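Local coordinates for protein SidF, inhibitor of growth family, member 3 (Legionella pneumophila subsp. pneumophila, PDB 4FYE) that acts as a phosphoinositide phosphatase, probably removing the 3-phosphate from phosphatidylinositol 3,4,5-trisphosphate, at residues N420-V425 with N429-N434; C357-V362 with A442-Q447; P581-K586 with R595-Y600. The protein carries 1 engineered substitution. All coordinates share one frame; numbering follows the deposited sequence.

Contact 1: residues N420-V425 with N429-N434; sequences NWFRQV and NPLSDN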
loop_
_atom_site.group_PDB
_atom_site.type_symbol
_atom_site.label_atom_id
_atom_site.label_comp_id
_atom_site.label_asym_id
_atom_site.label_seq_id
_atom_site.Cartn_x
_atom_site.Cartn_y
_atom_site.Cartn_z
ATOM N N ASN A 420 -14.060 -7.974 3.608
ATOM C CA ASN A 420 -14.326 -9.399 3.383
ATOM C C ASN A 420 -15.775 -9.718 3.810
ATOM O O ASN A 420 -16.602 -8.843 3.983
ATOM C CB ASN A 420 -13.325 -10.271 4.128
ATOM C CG ASN A 420 -13.528 -10.173 5.638
ATOM O OD1 ASN A 420 -12.734 -10.694 6.441
ATOM N ND2 ASN A 420 -14.594 -9.503 6.035
ATOM N N TRP A 421 -16.109 -10.990 3.915
ATOM C CA TRP A 421 -17.495 -11.376 4.113
ATOM C C TRP A 421 -17.966 -10.950 5.496
ATOM O O TRP A 421 -19.150 -10.850 5.770
ATOM C CB TRP A 421 -17.616 -12.852 3.879
ATOM C CG TRP A 421 -19.046 -13.376 3.899
ATOM C CD1 TRP A 421 -19.992 -13.375 2.868
ATOM C CD2 TRP A 421 -19.752 -13.955 5.038
ATOM N NE1 TRP A 421 -21.194 -13.902 3.284
ATOM C CE2 TRP A 421 -21.093 -14.313 4.560
ATOM C CE3 TRP A 421 -19.405 -14.239 6.353
ATOM C CZ2 TRP A 421 -22.035 -14.906 5.395
ATOM C CZ3 TRP A 421 -20.367 -14.850 7.186
ATOM C CH2 TRP A 421 -21.641 -15.166 6.713
ATOM N N PHE A 422 -17.048 -10.685 6.406
ATOM C CA PHE A 422 -17.416 -10.313 7.744
ATOM C C PHE A 422 -17.527 -8.823 7.960
ATOM O O PHE A 422 -17.804 -8.428 9.048
ATOM C CB PHE A 422 -16.527 -11.007 8.798
ATOM C CG PHE A 422 -16.459 -12.551 8.647
ATOM C CD1 PHE A 422 -17.361 -13.374 9.322
ATOM C CD2 PHE A 422 -15.462 -13.173 7.861
ATOM C CE1 PHE A 422 -17.302 -14.784 9.191
ATOM C CE2 PHE A 422 -15.384 -14.559 7.741
ATOM C CZ PHE A 422 -16.311 -15.370 8.387
ATOM N N ARG A 423 -17.422 -8.011 6.907
ATOM C CA ARG A 423 -17.257 -6.550 7.048
ATOM C C ARG A 423 -18.377 -5.856 7.845
ATOM O O ARG A 423 -18.158 -4.824 8.470
ATOM C CB ARG A 423 -17.053 -5.872 5.641
ATOM C CG ARG A 423 -18.365 -5.557 4.884
ATOM C CD ARG A 423 -18.193 -5.234 3.396
ATOM N NE ARG A 423 -18.196 -6.558 2.913
ATOM C CZ ARG A 423 -19.132 -7.188 2.232
ATOM N NH1 ARG A 423 -20.236 -6.622 1.670
ATOM N NH2 ARG A 423 -18.833 -8.441 2.063
ATOM N N GLN A 424 -19.588 -6.406 7.817
ATOM C CA GLN A 424 -20.730 -5.751 8.491
ATOM C C GLN A 424 -21.836 -6.736 8.643
ATOM O O GLN A 424 -22.770 -6.796 7.858
ATOM C CB GLN A 424 -21.256 -4.515 7.766
ATOM C CG GLN A 424 -22.221 -3.649 8.659
ATOM C CD GLN A 424 -21.441 -2.817 9.700
ATOM O OE1 GLN A 424 -20.237 -2.966 9.810
ATOM N NE2 GLN A 424 -22.118 -1.960 10.453
ATOM N N VAL A 425 -21.698 -7.529 9.670
ATOM C CA VAL A 425 -22.568 -8.659 9.990
ATOM C C VAL A 425 -23.906 -8.132 10.593
ATOM O O VAL A 425 -23.969 -7.025 11.133
ATOM C CB VAL A 425 -21.689 -9.371 11.023
ATOM C CG1 VAL A 425 -22.225 -9.385 12.493
ATOM C CG2 VAL A 425 -20.968 -10.558 10.422
ATOM N N ASN A 429 -25.390 -11.200 15.296
ATOM C CA ASN A 429 -24.566 -12.231 14.704
ATOM C C ASN A 429 -23.253 -12.376 15.482
ATOM O O ASN A 429 -22.504 -11.437 15.612
ATOM C CB ASN A 429 -24.303 -11.901 13.240
ATOM C CG ASN A 429 -23.788 -13.095 12.474
ATOM O OD1 ASN A 429 -24.264 -13.391 11.382
ATOM N ND2 ASN A 429 -22.838 -13.802 13.050
ATOM N N PRO A 430 -22.984 -13.558 16.026
ATOM C CA PRO A 430 -21.797 -13.611 16.880
ATOM C C PRO A 430 -20.511 -13.698 16.072
ATOM O O PRO A 430 -19.461 -13.738 16.673
ATOM C CB PRO A 430 -21.998 -14.922 17.644
ATOM C CG PRO A 430 -22.750 -15.756 16.661
ATOM C CD PRO A 430 -23.741 -14.817 16.062
ATOM N N LEU A 431 -20.563 -13.750 14.736
ATOM C CA LEU A 431 -19.318 -13.950 13.986
ATOM C C LEU A 431 -18.447 -12.728 13.880
ATOM O O LEU A 431 -17.391 -12.798 13.367
ATOM C CB LEU A 431 -19.560 -14.470 12.570
ATOM C CG LEU A 431 -20.269 -15.799 12.519
ATOM C CD1 LEU A 431 -20.574 -16.094 11.079
ATOM C CD2 LEU A 431 -19.470 -16.900 13.214
ATOM N N SER A 432 -18.882 -11.589 14.349
ATOM C CA SER A 432 -18.001 -10.438 14.241
ATOM C C SER A 432 -18.648 -9.330 15.056
ATOM O O SER A 432 -19.812 -9.422 15.414
ATOM C CB SER A 432 -17.807 -10.059 12.754
ATOM O OG SER A 432 -16.976 -8.936 12.593
ATOM N N ASP A 433 -17.876 -8.310 15.372
ATOM C CA ASP A 433 -18.345 -7.266 16.219
ATOM C C ASP A 433 -18.076 -6.009 15.356
ATOM O O ASP A 433 -16.949 -5.581 15.240
ATOM C CB ASP A 433 -17.509 -7.307 17.484
ATOM C CG ASP A 433 -17.820 -6.154 18.450
ATOM O OD1 ASP A 433 -18.757 -5.338 18.232
ATOM O OD2 ASP A 433 -17.121 -6.080 19.478
ATOM N N ASN A 434 -19.117 -5.468 14.727
ATOM C CA ASN A 434 -19.045 -4.288 13.879
ATOM C C ASN A 434 -18.602 -3.009 14.600
ATOM O O ASN A 434 -18.119 -2.087 13.948
ATOM C CB ASN A 434 -20.417 -3.955 13.261
ATOM C CG ASN A 434 -21.039 -5.092 12.428
ATOM O OD1 ASN A 434 -20.367 -6.007 11.950
ATOM N ND2 ASN A 434 -22.368 -5.015 12.254
#
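Asn-434 reads the backbone of Val-425 with both ends of its amide, joining two arms of the loop that leads from strand 402-416 to helix 438-458; each arm carries a type I beta turn, Asn-420 to Arg-423 and Asn-429 to Ser-432. A primary amide suits the place because it carries an acceptor and a donor side by side: OD1 takes the N-H of Val-425 (3.0 Å from its N), while ND2 gives a straighter bond, 165° at the hydrogen, to the Val-425 O. The amide of Gln-424 stacks on that of Asn-434, their planes 13° apart. Val-425 fills the tight part, its branches set against Asn-429 and Ser-432. CG2 lies 4.0 Å from Ser-432 CB, and the small, buried serine fits between the arms.

The other end is looser and nearer solvent. Here Leu-431 reaches two aromatic rings at their edges, never over a face, and Trp-421 is exposed. Within the first turn, Arg-423 grips the Asn-420 O side-on through NE and NH2, adding to the turn's own backbone bond. At the outer end, Leu-431 CD1 sits 4.0 Å from Phe-422 CE1 and 4.1 Å from Trp-421 CZ3.

Contact 2: residues C357-V362 with A442-Q447; sequences CYTQVV and ARFVNQ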
loop_
_atom_site.group_PDB
_atom_site.type_symbol
_atom_site.label_atom_id
_atom_site.label_comp_id
_atom_site.label_asym_id
_atom_site.label_seq_id
_atom_site.Cartn_x
_atom_site.Cartn_y
_atom_site.Cartn_z
ATOM N N CYS A 357 -1.922 8.918 6.037
ATOM C CA CYS A 357 -3.322 8.477 6.015
ATOM C C CYS A 357 -3.373 6.960 5.723
ATOM O O CYS A 357 -3.147 6.502 4.598
ATOM C CB CYS A 357 -4.128 9.261 4.965
ATOM S SG CYS A 357 -5.858 8.662 4.792
ATOM N N TYR A 358 -3.641 6.173 6.740
ATOM C CA TYR A 358 -3.603 4.729 6.587
ATOM C C TYR A 358 -5.036 4.254 6.327
ATOM O O TYR A 358 -5.846 4.263 7.214
ATOM C CB TYR A 358 -2.944 4.125 7.845
ATOM C CG TYR A 358 -2.942 2.636 7.895
ATOM C CD1 TYR A 358 -2.729 1.869 6.752
ATOM C CD2 TYR A 358 -3.108 1.970 9.096
ATOM C CE1 TYR A 358 -2.726 0.478 6.818
ATOM C CE2 TYR A 358 -3.145 0.591 9.158
ATOM C CZ TYR A 358 -2.963 -0.157 8.025
ATOM O OH TYR A 358 -2.973 -1.550 8.117
ATOM N N THR A 359 -5.411 3.900 5.107
ATOM C CA THR A 359 -6.767 3.323 4.984
ATOM C C THR A 359 -6.679 1.795 5.090
ATOM O O THR A 359 -6.338 1.101 4.148
ATOM C CB THR A 359 -7.491 3.769 3.727
ATOM O OG1 THR A 359 -6.612 3.586 2.670
ATOM C CG2 THR A 359 -7.826 5.329 3.790
ATOM N N GLN A 360 -6.961 1.288 6.278
ATOM C CA GLN A 360 -6.880 -0.150 6.508
ATOM C C GLN A 360 -8.188 -0.806 6.064
ATOM O O GLN A 360 -9.267 -0.166 6.082
ATOM C CB GLN A 360 -6.674 -0.375 7.999
ATOM C CG GLN A 360 -6.336 -1.772 8.415
ATOM C CD GLN A 360 -6.260 -1.893 9.947
ATOM O OE1 GLN A 360 -7.194 -1.485 10.688
ATOM N NE2 GLN A 360 -5.153 -2.469 10.429
ATOM N N VAL A 361 -8.105 -2.090 5.738
ATOM C CA VAL A 361 -9.173 -2.775 5.046
ATOM C C VAL A 361 -9.428 -4.255 5.542
ATOM O O VAL A 361 -10.183 -4.999 4.988
ATOM C CB VAL A 361 -8.858 -2.557 3.554
ATOM C CG1 VAL A 361 -8.480 -3.810 2.847
ATOM C CG2 VAL A 361 -9.884 -1.670 2.873
ATOM N N VAL A 362 -8.773 -4.619 6.629
ATOM C CA VAL A 362 -9.014 -5.765 7.552
ATOM C C VAL A 362 -10.415 -5.718 8.222
ATOM O O VAL A 362 -11.080 -4.730 8.177
ATOM C CB VAL A 362 -7.880 -5.586 8.594
ATOM C CG1 VAL A 362 -8.349 -5.550 10.038
ATOM C CG2 VAL A 362 -6.599 -6.375 8.284
ATOM N N ALA A 442 -15.550 7.383 12.836
ATOM C CA ALA A 442 -16.112 8.724 13.060
ATOM C C ALA A 442 -15.049 9.849 13.400
ATOM O O ALA A 442 -15.059 10.940 12.804
ATOM C CB ALA A 442 -17.253 8.684 14.081
ATOM N N ARG A 443 -14.131 9.609 14.330
ATOM C CA ARG A 443 -12.998 10.513 14.487
ATOM C C ARG A 443 -12.345 10.849 13.121
ATOM O O ARG A 443 -12.261 12.038 12.727
ATOM C CB ARG A 443 -11.984 9.851 15.397
ATOM C CG ARG A 443 -10.688 10.639 15.637
ATOM C CD ARG A 443 -10.137 10.241 16.999
ATOM N NE ARG A 443 -8.872 10.882 17.264
ATOM C CZ ARG A 443 -7.690 10.391 16.915
ATOM N NH1 ARG A 443 -7.613 9.213 16.318
ATOM N NH2 ARG A 443 -6.580 11.073 17.225
ATOM N N PHE A 444 -11.911 9.801 12.404
ATOM C CA PHE A 444 -11.277 9.944 11.079
ATOM C C PHE A 444 -12.150 10.782 10.140
ATOM O O PHE A 444 -11.682 11.722 9.505
ATOM C CB PHE A 444 -11.018 8.548 10.500
ATOM C CG PHE A 444 -10.471 8.547 9.093
ATOM C CD1 PHE A 444 -9.112 8.648 8.862
ATOM C CD2 PHE A 444 -11.334 8.426 8.004
ATOM C CE1 PHE A 444 -8.611 8.629 7.567
ATOM C CE2 PHE A 444 -10.851 8.390 6.724
ATOM C CZ PHE A 444 -9.478 8.499 6.497
ATOM N N VAL A 445 -13.440 10.500 10.088
ATOM C CA VAL A 445 -14.268 11.278 9.207
ATOM C C VAL A 445 -14.202 12.749 9.603
ATOM O O VAL A 445 -13.980 13.637 8.752
ATOM C CB VAL A 445 -15.701 10.707 9.100
ATOM C CG1 VAL A 445 -16.650 11.719 8.467
ATOM C CG2 VAL A 445 -15.697 9.423 8.262
ATOM N N ASN A 446 -14.340 13.037 10.896
ATOM C CA ASN A 446 -14.263 14.448 11.350
ATOM C C ASN A 446 -12.903 15.091 10.972
ATOM O O ASN A 446 -12.831 16.221 10.472
ATOM C CB ASN A 446 -14.436 14.531 12.852
ATOM C CG ASN A 446 -15.831 14.267 13.300
ATOM O OD1 ASN A 446 -16.809 14.558 12.585
ATOM N ND2 ASN A 446 -15.954 13.727 14.525
ATOM N N GLN A 447 -11.826 14.362 11.202
ATOM C CA GLN A 447 -10.503 14.933 10.915
ATOM C C GLN A 447 -10.390 15.343 9.466
ATOM O O GLN A 447 -10.024 16.468 9.167
ATOM C CB GLN A 447 -9.423 13.929 11.210
ATOM C CG GLN A 447 -9.433 13.473 12.650
ATOM C CD GLN A 447 -8.374 12.424 12.939
ATOM O OE1 GLN A 447 -8.284 11.394 12.275
ATOM N NE2 GLN A 447 -7.557 12.699 13.936
#
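With CG anti to its backbone N (chi1 175°) and its ring turned crosswise to the CA-CB bond (chi2 86°), Phe-444 reaches out from its helix toward Cys-357, whose SG is likewise anti to the backbone N. The backbones stay well apart, the CA atoms of Cys-357 and Phe-444 being 9.5 Å from each other, and a long, rigid side chain suits that distance. The sulfur meets the rim of the ring at the CE1-CZ bond: SG is 3.9 Å from Phe-444 CE1 and 4.0 Å from Phe-444 CZ. It lies in the ring plane, 89° off the normal, which makes this an edge-on sulfur-aromatic contact; the polarisable sulfur probably faces the slightly positive ring hydrogens.

Strand 353-360 is an inner strand of a mixed four-stranded sheet, and helix 438-458 packs on one face of it. Alternation along the strand sorts the side chains: Cys-357 and Thr-359 serve the face that meets Phe-444 and helix 626-637, while Tyr-358 and Gln-360 serve the other, under helix 373-387. The small thiol and the branched threonine are compact enough to sit beside a bulky ring, with Met-631 and Ser-415 also touching Phe-444. The buried Thr-359 OG1 bonds with Asn-642 ND2, and the threonine methyl is the branch nearest the ring, a looser touch than that of the sulfur, with CG2 4.5 Å from Phe-444 CZ.

Contact 3: residues P581-K586 with R595-Y600; sequences PVIQNK and RLQHFY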
loop_
_atom_site.group_PDB
_atom_site.type_symbol
_atom_site.label_atom_id
_atom_site.label_comp_id
_atom_site.label_asym_id
_atom_site.label_seq_id
_atom_site.Cartn_x
_atom_site.Cartn_y
_atom_site.Cartn_z
ATOM N N PRO A 581 -15.596 24.006 -18.743
ATOM C CA PRO A 581 -15.355 24.665 -20.027
ATOM C C PRO A 581 -14.135 25.579 -19.962
ATOM O O PRO A 581 -13.481 25.775 -20.994
ATOM C CB PRO A 581 -16.639 25.489 -20.254
ATOM C CG PRO A 581 -17.122 25.805 -18.872
ATOM C CD PRO A 581 -16.804 24.550 -18.086
ATOM N N VAL A 582 -13.840 26.118 -18.767
ATOM C CA VAL A 582 -12.614 26.883 -18.542
ATOM C C VAL A 582 -11.428 25.944 -18.555
ATOM O O VAL A 582 -10.368 26.272 -19.081
ATOM C CB VAL A 582 -12.616 27.698 -17.224
ATOM C CG1 VAL A 582 -11.244 28.347 -16.986
ATOM C CG2 VAL A 582 -13.691 28.782 -17.256
ATOM N N ILE A 583 -11.599 24.764 -17.996
ATOM C CA ILE A 583 -10.464 23.855 -17.910
ATOM C C ILE A 583 -10.033 23.438 -19.329
ATOM O O ILE A 583 -8.834 23.441 -19.680
ATOM C CB ILE A 583 -10.783 22.654 -16.977
ATOM C CG1 ILE A 583 -10.783 23.140 -15.516
ATOM C CG2 ILE A 583 -9.817 21.491 -17.212
ATOM C CD1 ILE A 583 -11.309 22.143 -14.508
ATOM N N GLN A 584 -11.032 23.124 -20.149
ATOM C CA GLN A 584 -10.800 22.714 -21.522
ATOM C C GLN A 584 -10.383 23.877 -22.452
ATOM O O GLN A 584 -10.071 23.657 -23.624
ATOM C CB GLN A 584 -12.050 22.023 -22.043
ATOM C CG GLN A 584 -12.607 21.010 -21.056
ATOM C CD GLN A 584 -13.595 20.060 -21.694
ATOM O OE1 GLN A 584 -14.709 19.890 -21.199
ATOM N NE2 GLN A 584 -13.193 19.430 -22.800
ATOM N N ASN A 585 -10.373 25.104 -21.930
ATOM C CA ASN A 585 -9.947 26.288 -22.707
ATOM C C ASN A 585 -8.483 26.148 -23.126
ATOM O O ASN A 585 -7.581 26.120 -22.274
ATOM C CB ASN A 585 -10.167 27.593 -21.901
ATOM C CG ASN A 585 -9.933 28.860 -22.719
ATOM O OD1 ASN A 585 -10.822 29.337 -23.436
ATOM N ND2 ASN A 585 -8.746 29.440 -22.569
ATOM N N LYS A 586 -8.255 26.068 -24.437
ATOM C CA LYS A 586 -6.903 25.888 -24.972
ATOM C C LYS A 586 -5.905 27.004 -24.551
ATOM O O LYS A 586 -4.713 26.931 -24.870
ATOM C CB LYS A 586 -6.935 25.600 -26.500
ATOM C CG LYS A 586 -7.276 26.748 -27.462
ATOM C CD LYS A 586 -6.058 27.192 -28.282
ATOM C CE LYS A 586 -6.428 27.646 -29.689
ATOM N NZ LYS A 586 -6.885 29.064 -29.756
ATOM N N ARG A 595 -5.624 24.427 -10.011
ATOM C CA ARG A 595 -6.370 25.008 -8.925
ATOM C C ARG A 595 -7.778 24.458 -9.039
ATOM O O ARG A 595 -8.368 24.043 -8.054
ATOM C CB ARG A 595 -6.402 26.554 -9.025
ATOM C CG ARG A 595 -5.154 27.289 -8.549
ATOM C CD ARG A 595 -5.095 28.675 -9.190
ATOM N NE ARG A 595 -3.890 29.459 -8.922
ATOM C CZ ARG A 595 -2.633 29.049 -9.131
ATOM N NH1 ARG A 595 -2.375 27.818 -9.570
ATOM N NH2 ARG A 595 -1.616 29.871 -8.876
ATOM N N LEU A 596 -8.310 24.453 -10.253
ATOM C CA LEU A 596 -9.743 24.214 -10.423
ATOM C C LEU A 596 -10.125 22.746 -10.232
ATOM O O LEU A 596 -11.250 22.432 -9.830
ATOM C CB LEU A 596 -10.201 24.722 -11.788
ATOM C CG LEU A 596 -10.487 26.233 -11.860
ATOM C CD1 LEU A 596 -9.429 27.048 -11.145
ATOM C CD2 LEU A 596 -10.650 26.721 -13.289
ATOM N N GLN A 597 -9.172 21.869 -10.518
ATOM C CA GLN A 597 -9.347 20.427 -10.407
ATOM C C GLN A 597 -9.131 20.020 -8.973
ATOM O O GLN A 597 -9.924 19.260 -8.416
ATOM C CB GLN A 597 -8.356 19.704 -11.315
ATOM C CG GLN A 597 -8.495 20.077 -12.792
ATOM C CD GLN A 597 -7.336 19.571 -13.630
ATOM O OE1 GLN A 597 -6.190 19.547 -13.167
ATOM N NE2 GLN A 597 -7.628 19.134 -14.866
ATOM N N HIS A 598 -8.063 20.541 -8.374
ATOM C CA HIS A 598 -7.834 20.329 -6.956
ATOM C C HIS A 598 -9.036 20.719 -6.174
ATOM O O HIS A 598 -9.528 19.918 -5.394
ATOM C CB HIS A 598 -6.635 21.105 -6.431
ATOM C CG HIS A 598 -6.467 21.009 -4.914
ATOM N ND1 HIS A 598 -6.142 19.845 -4.284
ATOM C CD2 HIS A 598 -6.615 21.979 -3.907
ATOM C CE1 HIS A 598 -6.072 20.070 -2.951
ATOM N NE2 HIS A 598 -6.372 21.372 -2.722
ATOM N N PHE A 599 -9.540 21.932 -6.362
ATOM C CA PHE A 599 -10.703 22.363 -5.558
ATOM C C PHE A 599 -11.919 21.441 -5.727
ATOM O O PHE A 599 -12.534 20.960 -4.758
ATOM C CB PHE A 599 -11.116 23.816 -5.874
ATOM C CG PHE A 599 -12.242 24.330 -5.010
ATOM C CD1 PHE A 599 -13.570 24.053 -5.326
ATOM C CD2 PHE A 599 -11.981 25.101 -3.880
ATOM C CE1 PHE A 599 -14.618 24.534 -4.545
ATOM C CE2 PHE A 599 -13.023 25.584 -3.088
ATOM C CZ PHE A 599 -14.340 25.296 -3.420
ATOM N N TYR A 600 -12.284 21.225 -6.973
ATOM C CA TYR A 600 -13.432 20.418 -7.272
ATOM C C TYR A 600 -13.288 18.943 -6.851
ATOM O O TYR A 600 -14.263 18.303 -6.434
ATOM C CB TYR A 600 -13.660 20.454 -8.761
ATOM C CG TYR A 600 -14.812 19.615 -9.126
ATOM C CD1 TYR A 600 -14.658 18.236 -9.365
ATOM C CD2 TYR A 600 -16.088 20.164 -9.153
ATOM C CE1 TYR A 600 -15.757 17.448 -9.670
ATOM C CE2 TYR A 600 -17.196 19.396 -9.451
ATOM C CZ TYR A 600 -17.026 18.045 -9.715
ATOM O OH TYR A 600 -18.143 17.311 -10.006
#
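Ile-583 and Leu-596 bring the backbones closest, 7.5 Å between CA atoms, where the last turn of helix 522-583 meets the early part of helix 590-614. Both side chains point across the gap and lie alongside one another, each running toward the other's backbone. The CG1 branch of Ile-583 lies anti to its carbonyl carbon and continues extended (chi2 170°), carrying the terminal methyl to the second helix. There CD1 rests 3.9 Å from Leu-596 CB and equally 3.9 Å from Gln-597 CG, seated between two consecutive residues. Val-582 crosses Leu-596 at about a right angle, with its CG1 4.1 Å from Leu-596 CD2.

The two helices run in opposite directions and are joined by a short connection, forming a helical hairpin; this contact lies near its closed end. Further up the hairpin the same partnership goes on, with Leu-596 also on Ile-579 and Phe-599 on Leu-575. Helix 522-583 is kinked at Pro-581, whose ring nitrogen has no hydrogen to give to the turn before. The helix closes just beyond, and Asn-585 N still bonds to Val-582 O at 3.1 Å.

Residue types follow position. Branched aliphatic chains suit the inner side, where Ile-583 and Leu-596 are buried and no hydrogen bond crosses the contact. Gln-597 sits at a partly exposed margin and works in two ways: its CG packs as hydrocarbon, while the amide, with NE2 passing 4.0 Å from Ile-583 CG2, goes on to donate to the Asp-672 O.

Overall arrangement
Contact 2 is the buried one, contact 1 lies at the surface and contact 3 is intermediate, at the far end of the chain's long helices. Contacts 1 and 2 are neighbours, their centres 19 Å apart, and contact 1 is nested within the chain closed by contact 2: its loop runs directly into the helix that supplies Phe-444. Contact 3 uses a separate pair of helices, 43 Å from contact 1 and 29 Å from contact 2, centre to centre. Chemistry follows place. The surface loop relies on amide-to-backbone hydrogen bonds, whereas the sheet-helix and helix-helix contacts have none across them and depend on sulfur-aromatic and aliphatic packing.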